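Local coordinates for protein HTH-type transcriptional regulator AscG (Escherichia coli, PDB 3BRQ) that represses transcription of the cryptic asc operon as a sequence-specific DNA-binding regulator of the LacI family, at residues 142-147 / 205-210; 245-250 / 286-291. One frame throughout, in Å; residues are numbered along the deposited sequence.

In the fold
Both contacts belong to the same mixed sheet, in the periplasmic binding protein-like domain. Interaction 1 joins two parallel strands in the middle of that sheet, and every residue that touches is buried. Interaction 2 lies at the sheet's edge, is partly buried and holds one antiparallel pair, beyond which 286-291 turns away from regular pairing. Their chemistry differs accordingly. In 142-147 / 205-210, backbone bonds and apolar side chains dominate, and Ser207 adds a hydroxyl bond next to Ala206. In 245-250 / 286-291, serine hydroxyls and an arginine replace much of the regular strand pairing. The two contacts touch directly: Asp209 OD1 lies 2.6 Å from Ser250 OG, a probable hydrogen bond, and Leu248 packs on Asp209.

Interaction 1 (142-147 / 205-210); sequences IAFLTG and VASNDD
Strands 142-145 and 203-206 run parallel, with Phe144 beside Val205 and Leu145 beside Ala206. They are neighbouring strands in the sheet of a periplasmic binding protein-like domain, here in a LacI-family repressor. Val205 N donates to Ala143 O at 2.9 Å, and Leu145 N donates to Val205 O. Phe144 CA adds a CA-H...O contact to Val205 O.

On one face, Phe144 and Val205 project together. CG of Phe144 is anti to the backbone N (chi1 -168°), and the ring crosses Val205 obliquely, with Phe144 CE1 3.7 Å from Val205 CG1. The other branch, Val205 CG2, meets Ile142 CG2 at 4.0 Å. Tyr161 stacks on the Phe144 ring, and helix 123-136 packs on Ile142 and Val205. Leu145 and Ala206 share the opposite face, where Leu145 CD2 approaches Ala206 CB at 4.2 Å under helices 184-197 and 209-221.

Just after Ala206, Ser207 bonds Leu145 O twice. Its backbone N lies in the carbonyl plane, whereas its OG, at 2.8 Å, is tilted from that plane. OG is beside its own backbone N (chi1 -71°), which lets both donors reach one oxygen. The same OG lies 3.2 Å from Phe144 CZ. It also accepts from a water at 2.6 Å, and that water in turn accepts from Gly147 N.

Interaction 2 (245-250 / 286-291); sequences VPALSS and IRRDSL
Ser250 and Ile286 form an antiparallel hydrogen-bonded pair, beyond which 286-291 leaves the strand and folds into a type I beta turn from Arg288 to Leu291. This is the edge of the mixed sheet in the periplasmic binding protein-like domain. Ile286 N donates to Ser250 O at 2.7 Å, and Ser250 N returns a bond to Ile286 O.

Beyond this pair, side chains do much of the pairing. Ser249 OG sits beside its own backbone N (chi1 -54°) and accepts from Arg288 N at 2.9 Å. It also donates to Ser290 OG. That second hydroxyl receives Ser249 N in a nearly straight bond of 2.8 Å and has a further partner in Val232 O, on the adjacent strand. Ser290 N makes a weak bond to Ala247 O.

Arg288 has an extended chain from CG to NE that runs past the Leu248 carbonyl. NH1 then donates to Leu248 O at 3.0 Å, with the oxygen in the guanidinium plane and the donor nearly along the C=O axis. Ile286 CG2 lies 3.4 Å above the centre of one guanidinium face. NH1 also forms a salt bridge to Asp237 OD1, so this nitrogen has two partners. Closer to the backbone, Ala247 CB rests on Arg288 CB at 3.9 Å.

Pro246, which follows a cis peptide bond, packs its CB against Asp289 CB. Next to it a water accepts from Ala247 N and donates to Asp289 OD2 at 2.8 Å.

Interaction 1 (142-147 / 205-210)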
loop_
_atom_site.group_PDB
_atom_site.type_symbol
_atom_site.label_atom_id
_atom_site.label_comp_id
_atom_site.label_asym_id
_atom_site.label_seq_id
_atom_site.Cartn_x
_atom_site.Cartn_y
_atom_site.Cartn_z
ATOM N N ILE B 142 -2.386 -22.105 20.120
ATOM C CA ILE B 142 -2.061 -21.035 19.200
ATOM C C ILE B 142 -3.335 -20.659 18.423
ATOM O O ILE B 142 -3.933 -21.537 17.790
ATOM C CB ILE B 142 -0.926 -21.486 18.186
ATOM C CG1 ILE B 142 0.324 -21.994 18.944
ATOM C CG2 ILE B 142 -0.632 -20.371 17.215
ATOM C CD1 ILE B 142 1.424 -22.653 18.046
ATOM N N ALA B 143 -3.724 -19.384 18.495
ATOM C CA ALA B 143 -4.804 -18.824 17.672
ATOM C C ALA B 143 -4.349 -18.474 16.247
ATOM O O ALA B 143 -3.178 -18.235 16.003
ATOM C CB ALA B 143 -5.420 -17.601 18.370
ATOM N N PHE B 144 -5.265 -18.453 15.295
ATOM C CA PHE B 144 -4.942 -18.133 13.939
ATOM C C PHE B 144 -6.051 -17.233 13.346
ATOM O O PHE B 144 -7.241 -17.553 13.404
ATOM C CB PHE B 144 -4.790 -19.403 13.091
ATOM C CG PHE B 144 -4.189 -19.160 11.743
ATOM C CD1 PHE B 144 -2.772 -19.127 11.564
ATOM C CD2 PHE B 144 -5.024 -18.979 10.622
ATOM C CE1 PHE B 144 -2.220 -18.899 10.269
ATOM C CE2 PHE B 144 -4.480 -18.783 9.333
ATOM C CZ PHE B 144 -3.069 -18.765 9.150
ATOM N N LEU B 145 -5.622 -16.074 12.840
ATOM C CA LEU B 145 -6.466 -15.195 12.053
ATOM C C LEU B 145 -6.250 -15.339 10.540
ATOM O O LEU B 145 -5.191 -14.996 10.009
ATOM C CB LEU B 145 -6.194 -13.739 12.435
ATOM C CG LEU B 145 -7.003 -13.018 13.518
ATOM C CD1 LEU B 145 -7.157 -13.862 14.711
ATOM C CD2 LEU B 145 -6.310 -11.685 13.887
ATOM N N THR B 146 -7.274 -15.808 9.841
ATOM C CA THR B 146 -7.186 -15.974 8.389
ATOM C C THR B 146 -7.399 -14.709 7.607
ATOM O O THR B 146 -7.909 -13.701 8.118
ATOM C CB THR B 146 -8.192 -17.080 7.862
ATOM O OG1 THR B 146 -9.490 -16.498 7.652
ATOM C CG2 THR B 146 -8.354 -18.134 8.919
ATOM N N GLY B 147 -6.941 -14.727 6.368
ATOM C CA GLY B 147 -7.325 -13.680 5.413
ATOM C C GLY B 147 -8.589 -14.089 4.707
ATOM O O GLY B 147 -9.224 -15.111 5.099
ATOM N N VAL B 205 -1.285 -16.075 15.542
ATOM C CA VAL B 205 -0.666 -15.884 14.202
ATOM C C VAL B 205 -1.716 -15.198 13.345
ATOM O O VAL B 205 -2.790 -15.776 13.146
ATOM C CB VAL B 205 -0.224 -17.236 13.579
ATOM C CG1 VAL B 205 0.343 -17.042 12.168
ATOM C CG2 VAL B 205 0.847 -17.899 14.483
ATOM N N ALA B 206 -1.447 -13.938 12.917
ATOM C CA ALA B 206 -2.341 -13.206 12.003
ATOM C C ALA B 206 -1.794 -13.352 10.606
ATOM O O ALA B 206 -0.604 -13.208 10.404
ATOM C CB ALA B 206 -2.404 -11.703 12.354
ATOM N N SER B 207 -2.682 -13.560 9.626
ATOM C CA SER B 207 -2.266 -13.803 8.262
ATOM C C SER B 207 -1.729 -12.561 7.555
ATOM O O SER B 207 -1.152 -12.704 6.479
ATOM C CB SER B 207 -3.369 -14.522 7.459
ATOM O OG SER B 207 -3.496 -15.864 7.918
ATOM N N ASN B 208 -1.844 -11.349 8.147
ATOM C CA ASN B 208 -1.037 -10.257 7.611
ATOM C C ASN B 208 -0.736 -9.232 8.730
ATOM O O ASN B 208 -1.290 -9.290 9.827
ATOM C CB ASN B 208 -1.701 -9.589 6.379
ATOM C CG ASN B 208 -2.951 -8.732 6.736
ATOM O OD1 ASN B 208 -3.599 -8.951 7.738
ATOM N ND2 ASN B 208 -3.305 -7.791 5.859
ATOM N N ASP B 209 0.133 -8.275 8.464
ATOM C CA ASP B 209 0.508 -7.397 9.577
ATOM C C ASP B 209 -0.657 -6.569 9.966
ATOM O O ASP B 209 -0.843 -6.356 11.140
ATOM C CB ASP B 209 1.718 -6.527 9.244
ATOM C CG ASP B 209 3.008 -7.328 9.219
ATOM O OD1 ASP B 209 3.001 -8.514 9.648
ATOM O OD2 ASP B 209 4.034 -6.737 8.766
ATOM N N ASP B 210 -1.467 -6.114 9.014
ATOM C CA ASP B 210 -2.641 -5.244 9.363
ATOM C C ASP B 210 -3.569 -5.844 10.391
ATOM O O ASP B 210 -3.943 -5.188 11.335
ATOM C CB ASP B 210 -3.436 -4.811 8.141
ATOM C CG ASP B 210 -2.702 -3.690 7.355
ATOM O OD1 ASP B 210 -1.650 -3.245 7.815
ATOM O OD2 ASP B 210 -3.162 -3.249 6.299
HETATM O O HOH W 1 -5.029 -17.353 6.376
#

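Interaction 2 (245-250 / 286-291)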
loop_
_atom_site.group_PDB
_atom_site.type_symbol
_atom_site.label_atom_id
_atom_site.label_comp_id
_atom_site.label_asym_id
_atom_site.label_seq_id
_atom_site.Cartn_x
_atom_site.Cartn_y
_atom_site.Cartn_z
ATOM N N VAL B 245 3.946 -0.875 19.023
ATOM C CA VAL B 245 4.227 -0.894 20.441
ATOM C C VAL B 245 3.412 -2.080 20.946
ATOM O O VAL B 245 2.189 -1.955 21.061
ATOM C CB VAL B 245 3.695 0.407 21.093
ATOM C CG1 VAL B 245 3.579 0.255 22.589
ATOM C CG2 VAL B 245 4.568 1.641 20.712
ATOM N N PRO B 246 4.037 -3.263 21.133
ATOM C CA PRO B 246 5.434 -3.680 20.914
ATOM C C PRO B 246 5.707 -3.936 19.425
ATOM O O PRO B 246 4.743 -4.178 18.636
ATOM C CB PRO B 246 5.530 -5.002 21.643
ATOM C CG PRO B 246 4.084 -5.570 21.481
ATOM C CD PRO B 246 3.166 -4.402 21.517
ATOM N N ALA B 247 6.993 -3.874 19.051
ATOM C CA ALA B 247 7.435 -4.102 17.707
ATOM C C ALA B 247 6.925 -5.466 17.204
ATOM O O ALA B 247 7.052 -6.490 17.901
ATOM C CB ALA B 247 8.970 -4.065 17.621
ATOM N N LEU B 248 6.419 -5.469 15.966
ATOM C CA LEU B 248 5.694 -6.626 15.466
ATOM C C LEU B 248 6.597 -7.648 14.754
ATOM O O LEU B 248 7.153 -7.350 13.712
ATOM C CB LEU B 248 4.544 -6.142 14.558
ATOM C CG LEU B 248 3.842 -7.147 13.650
ATOM C CD1 LEU B 248 3.072 -8.228 14.537
ATOM C CD2 LEU B 248 2.896 -6.505 12.696
ATOM N N SER B 249 6.723 -8.857 15.301
ATOM C CA SER B 249 7.392 -9.967 14.581
ATOM C C SER B 249 6.586 -10.298 13.333
ATOM O O SER B 249 5.359 -10.386 13.387
ATOM C CB SER B 249 7.478 -11.241 15.425
ATOM O OG SER B 249 8.086 -11.062 16.682
ATOM N N SER B 250 7.267 -10.468 12.198
ATOM C CA SER B 250 6.583 -10.656 10.917
ATOM C C SER B 250 7.378 -11.499 9.919
ATOM O O SER B 250 8.588 -11.441 9.875
ATOM C CB SER B 250 6.244 -9.329 10.265
ATOM O OG SER B 250 5.319 -9.535 9.176
ATOM N N ILE B 286 10.825 -12.500 10.930
ATOM C CA ILE B 286 11.654 -11.502 11.569
ATOM C C ILE B 286 11.191 -11.399 13.004
ATOM O O ILE B 286 10.033 -11.059 13.259
ATOM C CB ILE B 286 11.572 -10.158 10.845
ATOM C CG1 ILE B 286 11.937 -10.379 9.363
ATOM C CG2 ILE B 286 12.475 -9.092 11.571
ATOM C CD1 ILE B 286 12.898 -9.410 8.742
ATOM N N ARG B 287 12.090 -11.692 13.938
ATOM C CA ARG B 287 11.736 -11.820 15.344
ATOM C C ARG B 287 11.892 -10.516 16.046
ATOM O O ARG B 287 12.996 -9.977 16.060
ATOM C CB ARG B 287 12.612 -12.874 16.018
ATOM C CG ARG B 287 12.237 -14.262 15.558
ATOM C CD ARG B 287 13.312 -15.301 15.894
ATOM N NE ARG B 287 13.146 -16.423 14.972
ATOM C CZ ARG B 287 13.754 -16.526 13.794
ATOM N NH1 ARG B 287 14.626 -15.605 13.400
ATOM N NH2 ARG B 287 13.493 -17.567 13.012
ATOM N N ARG B 288 10.789 -9.995 16.598
ATOM C CA ARG B 288 10.802 -8.681 17.263
ATOM C C ARG B 288 10.126 -8.831 18.621
ATOM O O ARG B 288 9.774 -9.957 19.042
ATOM C CB ARG B 288 10.128 -7.589 16.391
ATOM C CG ARG B 288 10.572 -7.539 14.919
ATOM C CD ARG B 288 10.324 -6.129 14.329
ATOM N NE ARG B 288 10.993 -5.908 13.042
ATOM C CZ ARG B 288 10.496 -6.193 11.830
ATOM N NH1 ARG B 288 9.308 -6.751 11.693
ATOM N NH2 ARG B 288 11.219 -5.909 10.735
ATOM N N ASP B 289 9.887 -7.720 19.285
ATOM C CA ASP B 289 9.458 -7.747 20.670
ATOM C C ASP B 289 8.088 -8.380 20.922
ATOM O O ASP B 289 7.834 -8.697 22.074
ATOM C CB ASP B 289 9.468 -6.330 21.251
ATOM C CG ASP B 289 10.878 -5.818 21.486
ATOM O OD1 ASP B 289 11.805 -6.664 21.587
ATOM O OD2 ASP B 289 11.054 -4.584 21.547
ATOM N N SER B 290 7.234 -8.565 19.890
ATOM C CA SER B 290 5.892 -9.142 20.077
ATOM C C SER B 290 5.946 -10.633 20.265
ATOM O O SER B 290 4.922 -11.279 20.518
ATOM C CB SER B 290 5.002 -8.879 18.868
ATOM O OG SER B 290 5.499 -9.530 17.710
ATOM N N LEU B 291 7.137 -11.193 20.145
ATOM C CA LEU B 291 7.284 -12.623 20.291
ATOM C C LEU B 291 8.213 -12.965 21.463
ATOM O O LEU B 291 9.337 -12.451 21.522
ATOM C CB LEU B 291 7.789 -13.224 18.975
ATOM C CG LEU B 291 8.110 -14.729 18.915
ATOM C CD1 LEU B 291 6.855 -15.537 19.066
ATOM C CD2 LEU B 291 8.773 -15.028 17.577
HETATM O O HOH W 2 8.797 -3.032 21.137
#